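Endonuclease III (Geobacillus stearothermophilus, PDB 1ORN) acts in DNA repair as an iron-sulfur DNA glycosylase that forms a covalent intermediate with DNA, probably while removing damaged pyrimidine bases. Local coordinates at residues Arg63-Tyr68 and Met99-Tyr104; Glu74-Asp79 and Asn88-Ile93. One frame throughout, in Å; residues are numbered along the deposited sequence.

Interaction 1 (Arg63-Tyr68 and Met99-Tyr104); sequences RTPHDY and MLIDKY
Ile-101 reaches out from the last turns of helix 86-103 and lays its CD1 methyl over one face of the His-66 ring, 3.9 Å from the ring centroid and 14° off the ring normal. This is a CH-pi contact, displaced somewhat toward the rim, with CD1 3.8 Å from both NE2 and CD2 of His-66. The imidazole gets there because its CG stands anti to the carbonyl carbon (chi1 -53°), which swings the ring toward the other helix. One step back along the isoleucine, CG1 lies 4.2 Å from CG of Pro-65. That inner side is the well-packed one: Pro-65 is buried and also rests on Phe-34 and Cys-97. The outer side is looser, with His-66 exposed and Ile-101 partly exposed. The whole contact is apolar and CH-pi. An alanine in place of Ile-101 would probably leave the imidazole face without its methyl partner and open a gap beside Pro-65. The start of the short helix is fixed locally: Asp-67 OD2 accepts from Arg-63 N at 2.8 Å through its anti lone pair, fairly straight (164°), and from Thr-64 N above the carboxylate plane, while Thr-64 OG1 takes a weak bond from His-66 N. Thr-64 and Asp-67 thus make a capping box, and the helix it begins packs against helix 86-103 within the all-helical HhH-GPD glycosylase fold.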
# COMPACT_ATOMS: atom_id res chain seq x y z
N ARG C 63 22.20 -2.82 -4.39
CA ARG C 63 21.63 -2.11 -5.55
C ARG C 63 20.99 -3.04 -6.57
O ARG C 63 20.21 -2.60 -7.42
CB ARG C 63 22.72 -1.31 -6.27
CG ARG C 63 23.47 -0.31 -5.41
CD ARG C 63 24.29 0.61 -6.29
NE ARG C 63 25.28 1.38 -5.53
CZ ARG C 63 26.42 0.87 -5.06
NH1 ARG C 63 27.25 1.64 -4.37
NH2 ARG C 63 26.72 -0.40 -5.27
N THR C 64 21.33 -4.32 -6.49
CA THR C 64 20.80 -5.29 -7.44
C THR C 64 20.44 -6.57 -6.71
O THR C 64 20.86 -6.79 -5.57
CB THR C 64 21.86 -5.64 -8.50
OG1 THR C 64 22.88 -6.43 -7.88
CG2 THR C 64 22.50 -4.36 -9.05
N PRO C 65 19.65 -7.45 -7.35
CA PRO C 65 19.28 -8.70 -6.69
C PRO C 65 20.48 -9.58 -6.32
O PRO C 65 20.42 -10.36 -5.38
CB PRO C 65 18.32 -9.36 -7.69
CG PRO C 65 18.71 -8.76 -9.01
CD PRO C 65 18.99 -7.33 -8.66
N HIS C 66 21.58 -9.43 -7.06
CA HIS C 66 22.78 -10.22 -6.77
C HIS C 66 23.42 -9.81 -5.46
O HIS C 66 24.08 -10.61 -4.80
CB HIS C 66 23.79 -10.08 -7.91
CG HIS C 66 23.23 -10.38 -9.25
ND1 HIS C 66 22.35 -9.53 -9.89
CD2 HIS C 66 23.37 -11.45 -10.07
CE1 HIS C 66 21.98 -10.06 -11.04
NE2 HIS C 66 22.58 -11.23 -11.17
N ASP C 67 23.25 -8.54 -5.09
CA ASP C 67 23.84 -8.05 -3.85
C ASP C 67 23.14 -8.66 -2.64
O ASP C 67 23.79 -9.01 -1.65
CB ASP C 67 23.75 -6.53 -3.77
CG ASP C 67 24.42 -5.84 -4.95
OD1 ASP C 67 25.33 -6.44 -5.57
OD2 ASP C 67 24.04 -4.68 -5.25
N TYR C 68 21.81 -8.80 -2.72
CA TYR C 68 21.04 -9.36 -1.61
C TYR C 68 21.30 -10.85 -1.37
O TYR C 68 21.31 -11.30 -0.22
CB TYR C 68 19.54 -9.15 -1.85
CG TYR C 68 19.07 -7.73 -1.67
CD1 TYR C 68 18.86 -7.19 -0.39
CD2 TYR C 68 18.84 -6.91 -2.77
CE1 TYR C 68 18.43 -5.88 -0.22
CE2 TYR C 68 18.41 -5.59 -2.61
CZ TYR C 68 18.20 -5.08 -1.34
OH TYR C 68 17.74 -3.79 -1.20
N MET C 99 14.63 -15.42 -7.53
CA MET C 99 13.58 -15.68 -8.51
C MET C 99 13.61 -14.68 -9.66
O MET C 99 13.34 -15.04 -10.81
CB MET C 99 12.20 -15.68 -7.85
CG MET C 99 11.09 -16.30 -8.70
SD MET C 99 9.51 -16.52 -7.81
CE MET C 99 10.06 -17.41 -6.38
N LEU C 100 13.94 -13.43 -9.37
CA LEU C 100 14.01 -12.42 -10.42
C LEU C 100 15.08 -12.85 -11.43
O LEU C 100 14.90 -12.76 -12.65
CB LEU C 100 14.38 -11.05 -9.84
CG LEU C 100 13.34 -10.33 -8.97
CD1 LEU C 100 13.88 -8.98 -8.49
CD2 LEU C 100 12.06 -10.14 -9.76
N ILE C 101 16.20 -13.32 -10.90
CA ILE C 101 17.32 -13.77 -11.72
C ILE C 101 16.97 -15.03 -12.52
O ILE C 101 17.19 -15.10 -13.73
CB ILE C 101 18.55 -14.08 -10.84
CG1 ILE C 101 19.04 -12.78 -10.19
CG2 ILE C 101 19.65 -14.74 -11.67
CD1 ILE C 101 20.01 -13.00 -9.04
N ASP C 102 16.42 -16.03 -11.84
CA ASP C 102 16.09 -17.29 -12.48
C ASP C 102 14.85 -17.32 -13.37
O ASP C 102 14.84 -18.01 -14.40
CB ASP C 102 15.95 -18.39 -11.42
CG ASP C 102 17.20 -18.52 -10.57
OD1 ASP C 102 18.31 -18.58 -11.16
OD2 ASP C 102 17.08 -18.57 -9.33
N LYS C 103 13.83 -16.56 -13.00
CA LYS C 103 12.59 -16.56 -13.76
C LYS C 103 12.23 -15.31 -14.55
O LYS C 103 11.52 -15.40 -15.55
CB LYS C 103 11.43 -16.90 -12.82
CG LYS C 103 11.62 -18.21 -12.05
N TYR C 104 12.70 -14.14 -14.12
CA TYR C 104 12.33 -12.91 -14.81
C TYR C 104 13.46 -12.08 -15.43
O TYR C 104 13.40 -10.85 -15.46
CB TYR C 104 11.51 -12.04 -13.85
CG TYR C 104 10.27 -12.75 -13.35
CD1 TYR C 104 9.24 -13.11 -14.23
CD2 TYR C 104 10.14 -13.11 -12.01
CE1 TYR C 104 8.12 -13.81 -13.77
CE2 TYR C 104 9.03 -13.81 -11.55
CZ TYR C 104 8.02 -14.15 -12.44
OH TYR C 104 6.92 -14.84 -11.98

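Interaction 2 (Glu74-Asp79 and Asn88-Ile93); sequences EELEQD and NKARNI. With nucleotides of chain A.
Leu-76 turns its CG opposite the backbone N (chi1 179°), which brings CG to the Ala-90 methyl and CD2 toward the Ala-90 carbonyl, while Glu-77 sets CG anti to its carbonyl carbon (chi1 -75°), placing that methylene beside the same alanine. The methyl sits in the notch between these two consecutive side chains of the facing helix, Ala-90 CB lying 3.6 Å from Glu-77 CG and 4.1 Å from Leu-76 CG. Leu-76 CD2 comes within 3.7 Å of Ala-90 O and goes on to meet Ile-93 CG2 at 4.2 Å. With so small a side chain at the crossing, the CA atoms of Glu-77 and Ala-90 come to 5.4 Å. Helix 73-79 and helix 86-103 of the HhH-GPD fold meet here, their segment axes 8.8 Å apart and running at 124° to each other. The Glu-77 side chain, extended beyond CG, also touches Tyr-86 and Arg-87. Near the start of helix 86-103, the backbone N of Asn-88 donates to OP1 of DG6 of chain A at 2.9 Å, where the helix N-terminus probably favours a phosphate. Asn-88 ND2 lies 3.4 Å from O3' of DC5 of chain A, the ester oxygen of the same phosphodiester linkage.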
# COMPACT_ATOMS: atom_id res chain seq x y z
N GLU C 74 21.86 -13.92 7.91
CA GLU C 74 22.03 -13.24 9.19
C GLU C 74 22.46 -11.78 9.03
O GLU C 74 22.09 -10.93 9.84
CB GLU C 74 23.05 -13.97 10.06
CG GLU C 74 22.74 -15.44 10.30
CD GLU C 74 22.80 -16.27 9.03
OE1 GLU C 74 23.82 -16.20 8.32
OE2 GLU C 74 21.82 -17.00 8.75
N GLU C 75 23.25 -11.51 7.99
CA GLU C 75 23.72 -10.15 7.75
C GLU C 75 22.60 -9.24 7.26
O GLU C 75 22.47 -8.11 7.72
CB GLU C 75 24.86 -10.17 6.72
CG GLU C 75 25.49 -8.80 6.46
CD GLU C 75 26.70 -8.88 5.54
OE1 GLU C 75 27.25 -7.81 5.19
OE2 GLU C 75 27.10 -10.00 5.17
N LEU C 76 21.80 -9.73 6.32
CA LEU C 76 20.70 -8.94 5.80
C LEU C 76 19.67 -8.70 6.91
O LEU C 76 19.07 -7.63 6.99
CB LEU C 76 20.05 -9.65 4.60
CG LEU C 76 18.85 -8.92 3.96
CD1 LEU C 76 19.29 -7.55 3.45
CD2 LEU C 76 18.29 -9.76 2.83
N GLU C 77 19.48 -9.71 7.76
CA GLU C 77 18.53 -9.58 8.86
C GLU C 77 18.86 -8.36 9.71
O GLU C 77 17.98 -7.58 10.06
CB GLU C 77 18.56 -10.83 9.75
CG GLU C 77 17.87 -12.06 9.15
CD GLU C 77 17.80 -13.23 10.13
OE1 GLU C 77 17.22 -14.28 9.77
OE2 GLU C 77 18.32 -13.10 11.27
N GLN C 78 20.14 -8.20 10.05
CA GLN C 78 20.56 -7.06 10.85
C GLN C 78 20.37 -5.74 10.12
O GLN C 78 19.98 -4.74 10.72
CB GLN C 78 22.03 -7.22 11.27
CG GLN C 78 22.24 -8.26 12.36
CD GLN C 78 21.31 -8.05 13.55
OE1 GLN C 78 21.27 -6.97 14.14
NE2 GLN C 78 20.55 -9.09 13.89
N ASP C 79 20.64 -5.74 8.82
CA ASP C 79 20.50 -4.54 8.01
C ASP C 79 19.08 -3.98 7.96
O ASP C 79 18.89 -2.78 7.77
CB ASP C 79 21.01 -4.81 6.59
CG ASP C 79 22.52 -4.83 6.50
OD1 ASP C 79 23.06 -5.31 5.48
OD2 ASP C 79 23.18 -4.36 7.45
N ASN C 88 11.52 -13.07 8.59
CA ASN C 88 10.76 -13.51 7.43
C ASN C 88 11.02 -12.62 6.22
O ASN C 88 11.16 -13.11 5.10
CB ASN C 88 9.26 -13.54 7.74
CG ASN C 88 8.88 -14.66 8.71
OD1 ASN C 88 9.47 -15.74 8.66
ND2 ASN C 88 7.91 -14.41 9.57
N LYS C 89 11.11 -11.31 6.43
CA LYS C 89 11.36 -10.40 5.31
C LYS C 89 12.73 -10.62 4.67
O LYS C 89 12.84 -10.69 3.44
CB LYS C 89 11.17 -8.95 5.75
CG LYS C 89 9.69 -8.62 5.97
CD LYS C 89 9.45 -7.22 6.51
CE LYS C 89 7.95 -6.92 6.54
NZ LYS C 89 7.65 -5.57 7.10
N ALA C 90 13.77 -10.76 5.49
CA ALA C 90 15.11 -11.00 4.96
C ALA C 90 15.12 -12.29 4.14
O ALA C 90 15.68 -12.33 3.04
CB ALA C 90 16.13 -11.07 6.10
N ARG C 91 14.49 -13.34 4.66
CA ARG C 91 14.45 -14.61 3.94
C ARG C 91 13.67 -14.46 2.64
O ARG C 91 14.10 -14.95 1.59
CB ARG C 91 13.83 -15.71 4.82
N ASN C 92 12.53 -13.78 2.69
CA ASN C 92 11.71 -13.57 1.50
C ASN C 92 12.47 -12.74 0.45
O ASN C 92 12.41 -13.03 -0.74
CB ASN C 92 10.40 -12.86 1.86
CG ASN C 92 9.40 -13.79 2.52
OD1 ASN C 92 8.44 -13.33 3.16
ND2 ASN C 92 9.58 -15.09 2.34
N ILE C 93 13.18 -11.71 0.90
CA ILE C 93 13.93 -10.88 -0.03
C ILE C 93 15.00 -11.68 -0.78
O ILE C 93 15.14 -11.55 -1.99
CB ILE C 93 14.57 -9.67 0.70
CG1 ILE C 93 13.45 -8.70 1.11
CG2 ILE C 93 15.57 -8.95 -0.20
CD1 ILE C 93 13.90 -7.60 2.06
P DG A 6 10.13 -12.35 12.64
OP1 DG A 6 10.71 -12.22 11.28
OP2 DG A 6 10.72 -13.32 13.60
O5' DG A 6 10.12 -10.91 13.31
C5' DG A 6 9.99 -10.73 14.72
C4' DG A 6 10.03 -9.25 15.05
O4' DG A 6 8.93 -8.58 14.39
C3' DG A 6 9.94 -8.86 16.52
O3' DG A 6 10.71 -7.66 16.68
C2' DG A 6 8.48 -8.47 16.67
C1' DG A 6 8.25 -7.78 15.34
N9 DG A 6 6.86 -7.64 14.91
C8 DG A 6 5.81 -8.47 15.20
N7 DG A 6 4.68 -8.09 14.65
C5 DG A 6 5.01 -6.93 13.96
C6 DG A 6 4.21 -6.08 13.17
O6 DG A 6 3.00 -6.18 12.91
N1 DG A 6 4.94 -5.01 12.65
C2 DG A 6 6.28 -4.80 12.87
N2 DG A 6 6.82 -3.70 12.30
N3 DG A 6 7.05 -5.59 13.60
C4 DG A 6 6.35 -6.63 14.12
P DC A 5 6.44 -16.21 16.51
OP1 DC A 5 7.65 -17.05 16.72
OP2 DC A 5 5.85 -15.48 17.66
O5' DC A 5 6.75 -15.17 15.35
C5' DC A 5 7.10 -15.64 14.05
C4' DC A 5 7.10 -14.50 13.06
O4' DC A 5 5.75 -14.10 12.72
C3' DC A 5 7.82 -13.23 13.53
O3' DC A 5 8.58 -12.70 12.44
C2' DC A 5 6.67 -12.28 13.83
C1' DC A 5 5.71 -12.68 12.73
N1 DC A 5 4.31 -12.24 12.86
C2 DC A 5 3.68 -11.76 11.71
O2 DC A 5 4.29 -11.78 10.63
N3 DC A 5 2.41 -11.30 11.79
C4 DC A 5 1.77 -11.32 12.97
N4 DC A 5 0.53 -10.84 13.00
C5 DC A 5 2.39 -11.83 14.15
C6 DC A 5 3.65 -12.28 14.05

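Overall arrangement
Both contacts fall on one long helix, 86-103: interaction 2 uses its early turns, next to the DNA backbone, and interaction 1 its C-terminal end, with the two centres 15 Å apart. The short helices 65-69 and 73-79 follow each other in the chain and pack along it, so the order is 63-68, 74-79, 88-93, 99-104, and interaction 2 closes within the span bracketed by interaction 1. Tyr-68 joins them, its CD1 packing 3.7 Å from Ile-93 CG2 and 3.9 Å from Leu-76 CD1. The helix that meets a DNA phosphate is thus packed against by both short helices, 73-79 on its early turns and 65-69 farther along, all inside the HhH-GPD family region.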